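Local coordinates for DegV family protein (Thermus thermophilus, PDB 2DT8) that binds fatty acids such as palmitic acid, as a lipid-binding member of the DegV family, at residues M1-T7 against A80-L86; D8-D12 against R38-E42. One frame throughout, in Å; residues are numbered along the deposited sequence.

From an exposed Met-1 the chain enters strand 3-8. Interaction 1 closes the longer loop: after strand 24-32, hairpin strand 35-38 and helix 66-76, the chain returns at 80-86 to lie parallel beside 1-7. Interaction 2 is nested inside that loop. It begins where strand 3-8 ends, with 8-12 turning off the sheet to meet 38-42, just past strand 35-38. The same N-terminal strand thus serves both contacts, through its length in interaction 1 and through the turn that follows it in interaction 2. The centres lie about 19 Å apart, and the contacts touch where the carbonyl oxygen of Leu-86 packs against the carboxylate of Asp-8.

Interaction 1. Residues M1-T7 against A80-L86; sequences MRITLVT and ADHVLSL
Two parallel strands, 3-7 and 82-86, pair inside the mixed sheet of a layered alpha/beta domain with helices on both faces; strand 24-32 flanks the first, strand 110-114 the second. Their axes approach to 4.6 Å with a crossing angle of -28°, and the register sets Ile-3 beside His-82, Thr-4 beside Val-83, Leu-5 beside Leu-84 and Val-6 beside Ser-85. Both backbones are extended. The hydrogen bonds zigzag at 2.9 Å each: Thr-4 N to His-82 O, Leu-84 N to Thr-4 O, Val-6 N to Leu-84 O and Leu-86 N to Val-6 O. At the start of the pairing, Arg-2 O accepts from both Asp-81 N (2.8 Å) and His-82 N (3.1 Å). Apolar contacts occur on both faces. On one, Leu-5 CD2 meets Leu-84 CD2 at 3.8 Å and Ile-3 CG2 meets Leu-84 CB at 4.0 Å, under helices 120-135 and 139-151; on the other, Val-6 CG2 touches Val-83 CG1 at 3.6 Å, beneath helix 66-76. At the open end Arg-2 and Asp-81 (both chi1 m) form a salt bridge, NH2 to OD1 at 3.0 Å, while Arg-2 N and NE reach Asp-81 OD2 at 2.9 and 3.2 Å. At the far end, Thr-7 OG1, chi1 t, donates to Leu-86 O at 2.8 Å.

Interaction 2. Residues D8-D12 against R38-E42; sequences DSTSD and RDWEE
Near the bound palmitic acid, which lies about 5 Å from the side chain of Thr-10, the turn after strand 3-8 meets the loop after strand 35-38. Residues 9-11 form a short 3-10 segment that begins in an Asx turn: Asp-8 OD1 accepts from Thr-10 N at 2.8 Å and from Thr-10 OG1 at a very short 2.5 Å. The left-handed phi/psi of Asp-12 (48/42) ends the segment. Ser-9 and Asp-39 are the closest CA pair, at 6.4 Å; Ser-9 OG (chi1 p) donates to Asp-39 OD2 (chi1 t) at 2.7 Å. The indole of Trp-40, chi1 m, presents its edge, and NE1 donates to Asp-12 OD1 at 2.9 Å. Asp-12 OD2 is hydrogen-bonded to Ser-119 OG and Gly-261 N, and Asp-39 OD1 to Val-263 N on helix 262-268. Two carboxylate oxygens, Asp-12 OD1 and Asp-39 OD2, sit 4.6 Å apart, bridged by one water that donates to both (2.9 and 2.8 Å), while Trp-40 NE1 and Ser-9 OG each serve one of them, making the join polar and directional.

Interaction 1. Residues M1-T7 against A80-L86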
HETATM    1  N   MSE A   1      22.823  15.827  -4.913  1.00 22.43           N
HETATM    2  CA  MSE A   1      21.986  16.928  -4.353  1.00 20.53           C
HETATM    3  C   MSE A   1      21.119  16.392  -3.216  1.00 18.62           C
HETATM    4  O   MSE A   1      21.010  15.182  -3.009  1.00 16.67           O
HETATM    5  CB  MSE A   1      21.119  17.577  -5.459  1.00 24.97           C
HETATM    6  CG  MSE A   1      20.161  16.628  -6.174  1.00 20.88           C
HETATM    7 SE   MSE A   1      19.187  17.253  -7.786  1.00 17.53          SE
HETATM    8  CE  MSE A   1      18.349  15.554  -8.189  1.00 17.88           C
ATOM      9  N   ARG A   2      20.541  17.311  -2.458  1.00 12.83           N
ATOM     10  CA  ARG A   2      19.688  16.969  -1.336  1.00 11.79           C
ATOM     11  C   ARG A   2      18.318  16.622  -1.879  1.00 11.18           C
ATOM     12  O   ARG A   2      17.649  17.446  -2.503  1.00 12.06           O
ATOM     13  CB  ARG A   2      19.586  18.150  -0.391  1.00 12.15           C
ATOM     14  CG  ARG A   2      20.914  18.520   0.224  1.00 22.83           C
ATOM     15  CD  ARG A   2      20.839  19.892   0.868  1.00 24.67           C
ATOM     16  NE  ARG A   2      20.431  20.869  -0.127  1.00 31.38           N
ATOM     17  CZ  ARG A   2      19.812  22.001   0.170  1.00 31.05           C
ATOM     18  NH1 ARG A   2      19.504  22.271   1.432  1.00 35.25           N
ATOM     19  NH2 ARG A   2      19.487  22.854  -0.790  1.00 31.61           N
ATOM     20  N   ILE A   3      17.925  15.380  -1.638  1.00  9.14           N
ATOM     21  CA  ILE A   3      16.653  14.847  -2.096  1.00  7.15           C
ATOM     22  C   ILE A   3      15.780  14.499  -0.901  1.00  9.39           C
ATOM     23  O   ILE A   3      16.207  13.792   0.015  1.00 13.88           O
ATOM     24  CB  ILE A   3      16.878  13.580  -2.956  1.00  9.79           C
ATOM     25  CG1 ILE A   3      17.755  13.943  -4.163  1.00 11.67           C
ATOM     26  CG2 ILE A   3      15.531  13.007  -3.425  1.00 10.12           C
ATOM     27  CD1 ILE A   3      18.203  12.760  -5.003  1.00 13.67           C
ATOM     28  N   THR A   4      14.559  15.022  -0.912  1.00  7.42           N
ATOM     29  CA  THR A   4      13.605  14.765   0.156  1.00  8.26           C
ATOM     30  C   THR A   4      12.489  13.873  -0.387  1.00  7.96           C
ATOM     31  O   THR A   4      12.016  14.057  -1.519  1.00  8.13           O
ATOM     32  CB  THR A   4      12.996  16.090   0.684  1.00  9.10           C
ATOM     33  OG1 THR A   4      14.001  16.817   1.402  1.00 12.49           O
ATOM     34  CG2 THR A   4      11.817  15.825   1.610  1.00 10.53           C
ATOM     35  N   LEU A   5      12.090  12.897   0.418  1.00  5.46           N
ATOM     36  CA  LEU A   5      11.024  11.973   0.055  1.00  4.86           C
ATOM     37  C   LEU A   5       9.678  12.424   0.585  1.00  5.41           C
ATOM     38  O   LEU A   5       9.550  12.807   1.746  1.00  7.29           O
ATOM     39  CB  LEU A   5      11.289  10.587   0.625  1.00  7.72           C
ATOM     40  CG  LEU A   5      12.263   9.703  -0.127  1.00 13.81           C
ATOM     41  CD1 LEU A   5      12.740   8.597   0.797  1.00 14.13           C
ATOM     42  CD2 LEU A   5      11.570   9.138  -1.358  1.00 14.34           C
ATOM     43  N   VAL A   6       8.683  12.346  -0.284  1.00  5.47           N
ATOM     44  CA  VAL A   6       7.301  12.672   0.029  1.00  4.45           C
ATOM     45  C   VAL A   6       6.450  11.488  -0.426  1.00  5.94           C
ATOM     46  O   VAL A   6       6.734  10.857  -1.444  1.00  5.77           O
ATOM     47  CB  VAL A   6       6.810  13.932  -0.735  1.00  4.65           C
ATOM     48  CG1 VAL A   6       5.292  14.114  -0.542  1.00  5.24           C
ATOM     49  CG2 VAL A   6       7.559  15.161  -0.245  1.00  5.80           C
ATOM     50  N   THR A   7       5.448  11.142   0.368  1.00  4.89           N
ATOM     51  CA  THR A   7       4.533  10.086  -0.018  1.00  3.47           C
ATOM     52  C   THR A   7       3.148  10.490   0.485  1.00  5.36           C
ATOM     53  O   THR A   7       2.979  11.606   0.986  1.00  7.65           O
ATOM     54  CB  THR A   7       4.973   8.698   0.555  1.00  4.75           C
ATOM     55  OG1 THR A   7       4.148   7.666  -0.006  1.00  4.73           O
ATOM     56  CG2 THR A   7       4.866   8.668   2.081  1.00  5.12           C
ATOM     57  N   ALA A  80      15.844  21.576   0.483  1.00 13.14           N
ATOM     58  CA  ALA A  80      16.290  20.472  -0.345  1.00 12.96           C
ATOM     59  C   ALA A  80      16.365  20.936  -1.810  1.00 11.21           C
ATOM     60  O   ALA A  80      15.789  21.967  -2.135  1.00 12.42           O
ATOM     61  CB  ALA A  80      15.287  19.301  -0.271  1.00 14.39           C
ATOM     62  N   ASP A  81      17.060  20.191  -2.657  1.00 10.32           N
ATOM     63  CA  ASP A  81      17.213  20.560  -4.054  1.00  9.96           C
ATOM     64  C   ASP A  81      16.196  19.853  -4.935  1.00  9.43           C
ATOM     65  O   ASP A  81      15.889  20.313  -6.031  1.00 11.34           O
ATOM     66  CB  ASP A  81      18.609  20.179  -4.552  1.00 11.43           C
ATOM     67  CG  ASP A  81      19.709  20.849  -3.769  1.00 15.17           C
ATOM     68  OD1 ASP A  81      19.728  22.095  -3.728  1.00 19.24           O
ATOM     69  OD2 ASP A  81      20.553  20.128  -3.197  1.00 18.42           O
ATOM     70  N   HIS A  82      15.668  18.737  -4.445  1.00  9.26           N
ATOM     71  CA  HIS A  82      14.745  17.946  -5.243  1.00  7.28           C
ATOM     72  C   HIS A  82      13.831  17.126  -4.345  1.00  5.88           C
ATOM     73  O   HIS A  82      14.212  16.762  -3.229  1.00  7.57           O
ATOM     74  CB  HIS A  82      15.555  17.001  -6.145  1.00  7.83           C
ATOM     75  CG  HIS A  82      14.782  16.432  -7.295  1.00  7.41           C
ATOM     76  ND1 HIS A  82      14.740  17.040  -8.530  1.00  9.04           N
ATOM     77  CD2 HIS A  82      14.016  15.318  -7.397  1.00  6.92           C
ATOM     78  CE1 HIS A  82      13.984  16.324  -9.346  1.00  7.58           C
ATOM     79  NE2 HIS A  82      13.533  15.276  -8.684  1.00  7.72           N
ATOM     80  N   VAL A  83      12.631  16.841  -4.847  1.00  6.01           N
ATOM     81  CA  VAL A  83      11.658  16.041  -4.117  1.00  7.30           C
ATOM     82  C   VAL A  83      11.307  14.796  -4.921  1.00  6.66           C
ATOM     83  O   VAL A  83      10.999  14.876  -6.115  1.00  7.14           O
ATOM     84  CB  VAL A  83      10.349  16.830  -3.865  1.00  6.85           C
ATOM     85  CG1 VAL A  83       9.263  15.896  -3.310  1.00  8.70           C
ATOM     86  CG2 VAL A  83      10.598  17.943  -2.869  1.00  8.15           C
ATOM     87  N   LEU A  84      11.391  13.637  -4.273  1.00  5.71           N
ATOM     88  CA  LEU A  84      11.025  12.379  -4.904  1.00  4.97           C
ATOM     89  C   LEU A  84       9.704  12.044  -4.205  1.00  3.95           C
ATOM     90  O   LEU A  84       9.682  11.847  -2.985  1.00  5.54           O
ATOM     91  CB  LEU A  84      12.099  11.323  -4.636  1.00  6.24           C
ATOM     92  CG  LEU A  84      11.790   9.918  -5.145  1.00  6.01           C
ATOM     93  CD1 LEU A  84      11.487   9.949  -6.639  1.00  7.00           C
ATOM     94  CD2 LEU A  84      12.998   9.018  -4.867  1.00 10.80           C
ATOM     95  N   SER A  85       8.620  12.012  -4.981  1.00  4.14           N
ATOM     96  CA  SER A  85       7.258  11.796  -4.476  1.00  4.50           C
ATOM     97  C   SER A  85       6.715  10.442  -4.947  1.00  4.82           C
ATOM     98  O   SER A  85       6.442  10.261  -6.135  1.00  6.70           O
ATOM     99  CB  SER A  85       6.386  12.947  -5.005  1.00  5.83           C
ATOM    100  OG  SER A  85       5.329  13.301  -4.120  1.00  5.81           O
ATOM    101  N   LEU A  86       6.562   9.501  -4.013  1.00  4.00           N
ATOM    102  CA  LEU A  86       6.107   8.131  -4.287  1.00  4.66           C
ATOM    103  C   LEU A  86       4.652   7.947  -3.852  1.00  4.53           C
ATOM    104  O   LEU A  86       4.267   8.261  -2.734  1.00  5.00           O
ATOM    105  CB  LEU A  86       6.992   7.122  -3.549  1.00  6.24           C
ATOM    106  CG  LEU A  86       8.257   6.701  -4.299  1.00 12.13           C
ATOM    107  CD1 LEU A  86       9.084   7.912  -4.659  1.00 13.20           C
ATOM    108  CD2 LEU A  86       9.059   5.732  -3.448  1.00 11.34           C
TER

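Interaction 2. Residues D8-D12 against R38-E42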
ATOM      1  N   ASP A   8       2.157   9.625   0.314  1.00  5.16           N
ATOM      2  CA  ASP A   8       0.813   9.926   0.805  1.00  5.01           C
ATOM      3  C   ASP A   8       0.500   8.972   1.955  1.00  6.32           C
ATOM      4  O   ASP A   8       1.219   7.986   2.168  1.00  6.30           O
ATOM      5  CB  ASP A   8      -0.213   9.825  -0.328  1.00  7.81           C
ATOM      6  CG  ASP A   8      -0.292   8.445  -0.916  1.00  8.77           C
ATOM      7  OD1 ASP A   8      -0.863   7.564  -0.249  1.00 10.94           O
ATOM      8  OD2 ASP A   8       0.222   8.228  -2.040  1.00  7.73           O
ATOM      9  N   SER A   9      -0.567   9.255   2.699  1.00  4.28           N
ATOM     10  CA  SER A   9      -0.906   8.440   3.858  1.00  5.14           C
ATOM     11  C   SER A   9      -1.218   6.979   3.569  1.00  5.84           C
ATOM     12  O   SER A   9      -1.111   6.141   4.470  1.00  5.57           O
ATOM     13  CB  SER A   9      -2.067   9.080   4.629  1.00  5.69           C
ATOM     14  OG  SER A   9      -3.262   9.056   3.885  1.00  5.16           O
ATOM     15  N   THR A  10      -1.592   6.654   2.335  1.00  4.38           N
ATOM     16  CA  THR A  10      -1.901   5.263   2.032  1.00  6.00           C
ATOM     17  C   THR A  10      -0.666   4.371   1.974  1.00  4.58           C
ATOM     18  O   THR A  10      -0.789   3.169   1.765  1.00  6.66           O
ATOM     19  CB  THR A  10      -2.739   5.084   0.721  1.00  9.37           C
ATOM     20  OG1 THR A  10      -1.930   5.359  -0.429  1.00 10.73           O
ATOM     21  CG2 THR A  10      -3.952   6.000   0.736  1.00  8.36           C
ATOM     22  N   SER A  11       0.525   4.942   2.146  1.00  4.77           N
ATOM     23  CA  SER A  11       1.735   4.118   2.161  1.00  4.63           C
ATOM     24  C   SER A  11       1.771   3.332   3.484  1.00  7.15           C
ATOM     25  O   SER A  11       2.570   2.419   3.655  1.00  6.12           O
ATOM     26  CB  SER A  11       2.989   4.984   2.003  1.00  5.70           C
ATOM     27  OG  SER A  11       3.032   6.044   2.940  1.00 10.68           O
ATOM     28  N   ASP A  12       0.894   3.708   4.417  1.00  5.28           N
ATOM     29  CA  ASP A  12       0.736   3.003   5.694  1.00  6.56           C
ATOM     30  C   ASP A  12       2.021   2.687   6.463  1.00  6.41           C
ATOM     31  O   ASP A  12       2.172   1.597   7.033  1.00  7.52           O
ATOM     32  CB  ASP A  12      -0.052   1.700   5.467  1.00  4.38           C
ATOM     33  CG  ASP A  12      -1.506   1.940   5.046  1.00  5.64           C
ATOM     34  OD1 ASP A  12      -1.992   3.083   5.210  1.00  5.40           O
ATOM     35  OD2 ASP A  12      -2.163   0.986   4.564  1.00  4.32           O
ATOM     36  N   ARG A  38      -9.062  12.707   8.425  1.00  6.00           N
ATOM     37  CA  ARG A  38      -7.754  12.409   7.876  1.00  5.53           C
ATOM     38  C   ARG A  38      -7.271  10.990   8.184  1.00  4.74           C
ATOM     39  O   ARG A  38      -7.303  10.527   9.317  1.00  5.97           O
ATOM     40  CB  ARG A  38      -6.723  13.317   8.541  1.00  7.46           C
ATOM     41  CG  ARG A  38      -6.713  14.739   8.023  1.00 13.16           C
ATOM     42  CD  ARG A  38      -5.581  15.554   8.607  1.00 21.28           C
ATOM     43  NE  ARG A  38      -5.870  16.127   9.920  1.00 27.45           N
ATOM     44  CZ  ARG A  38      -5.232  15.789  11.037  1.00 30.07           C
ATOM     45  NH1 ARG A  38      -4.044  15.210  10.975  1.00 36.31           N
ATOM     46  NH2 ARG A  38      -5.781  16.020  12.220  1.00 39.36           N
ATOM     47  N   ASP A  39      -6.783  10.355   7.105  1.00  4.79           N
ATOM     48  CA  ASP A  39      -6.340   8.985   7.275  1.00  5.82           C
ATOM     49  C   ASP A  39      -5.350   8.896   8.450  1.00  4.22           C
ATOM     50  O   ASP A  39      -4.588   9.838   8.673  1.00  4.93           O
ATOM     51  CB  ASP A  39      -5.603   8.646   5.946  1.00  5.47           C
ATOM     52  CG  ASP A  39      -5.389   7.165   5.687  1.00  6.24           C
ATOM     53  OD1 ASP A  39      -6.064   6.318   6.318  1.00  6.05           O
ATOM     54  OD2 ASP A  39      -4.542   6.862   4.806  1.00  6.62           O
ATOM     55  N   TRP A  40      -5.401   7.792   9.194  1.00  3.64           N
ATOM     56  CA  TRP A  40      -4.524   7.521  10.343  1.00  4.00           C
ATOM     57  C   TRP A  40      -4.652   8.410  11.580  1.00  5.10           C
ATOM     58  O   TRP A  40      -4.678   7.908  12.706  1.00  8.09           O
ATOM     59  CB  TRP A  40      -3.045   7.502   9.907  1.00  4.97           C
ATOM     60  CG  TRP A  40      -2.663   6.238   9.155  1.00  4.76           C
ATOM     61  CD1 TRP A  40      -2.577   6.076   7.803  1.00  4.26           C
ATOM     62  CD2 TRP A  40      -2.362   4.961   9.731  1.00  6.62           C
ATOM     63  NE1 TRP A  40      -2.243   4.776   7.499  1.00  6.25           N
ATOM     64  CE2 TRP A  40      -2.117   4.065   8.664  1.00  5.31           C
ATOM     65  CE3 TRP A  40      -2.299   4.478  11.046  1.00  7.18           C
ATOM     66  CZ2 TRP A  40      -1.787   2.717   8.872  1.00  5.19           C
ATOM     67  CZ3 TRP A  40      -1.973   3.138  11.251  1.00  7.92           C
ATOM     68  CH2 TRP A  40      -1.732   2.273  10.170  1.00  5.80           C
ATOM     69  N   GLU A  41      -4.822   9.706  11.439  1.00  4.02           N
ATOM     70  CA  GLU A  41      -4.856  10.686  12.520  1.00  5.30           C
ATOM     71  C   GLU A  41      -6.195  10.894  13.194  1.00  4.93           C
ATOM     72  O   GLU A  41      -6.257  11.137  14.402  1.00  6.05           O
ATOM     73  CB  GLU A  41      -4.405  12.053  12.003  1.00  7.87           C
ATOM     74  CG  GLU A  41      -3.050  12.102  11.344  1.00 12.81           C
ATOM     75  CD  GLU A  41      -1.962  11.856  12.359  1.00 23.53           C
ATOM     76  OE1 GLU A  41      -1.739  12.747  13.205  1.00 24.83           O
ATOM     77  OE2 GLU A  41      -1.329  10.780  12.313  1.00 32.57           O
ATOM     78  N   GLU A  42      -7.247  10.610  12.490  1.00  4.73           N
ATOM     79  CA  GLU A  42      -8.593  10.863  12.954  1.00  5.51           C
ATOM     80  C   GLU A  42      -9.630   9.774  12.817  1.00  5.12           C
ATOM     81  O   GLU A  42     -10.765   9.958  13.253  1.00  6.19           O
ATOM     82  CB  GLU A  42      -9.137  12.104  12.259  1.00  7.10           C
ATOM     83  CG  GLU A  42      -8.310  13.350  12.426  1.00  9.88           C
ATOM     84  CD  GLU A  42      -9.016  14.544  11.836  1.00 12.10           C
ATOM     85  OE1 GLU A  42      -9.232  14.565  10.607  1.00  9.68           O
ATOM     86  OE2 GLU A  42      -9.377  15.459  12.604  1.00 20.72           O
TER
HETATM   87  O   HOH W   1      -4.496   4.172   4.116  1.00  5.41           O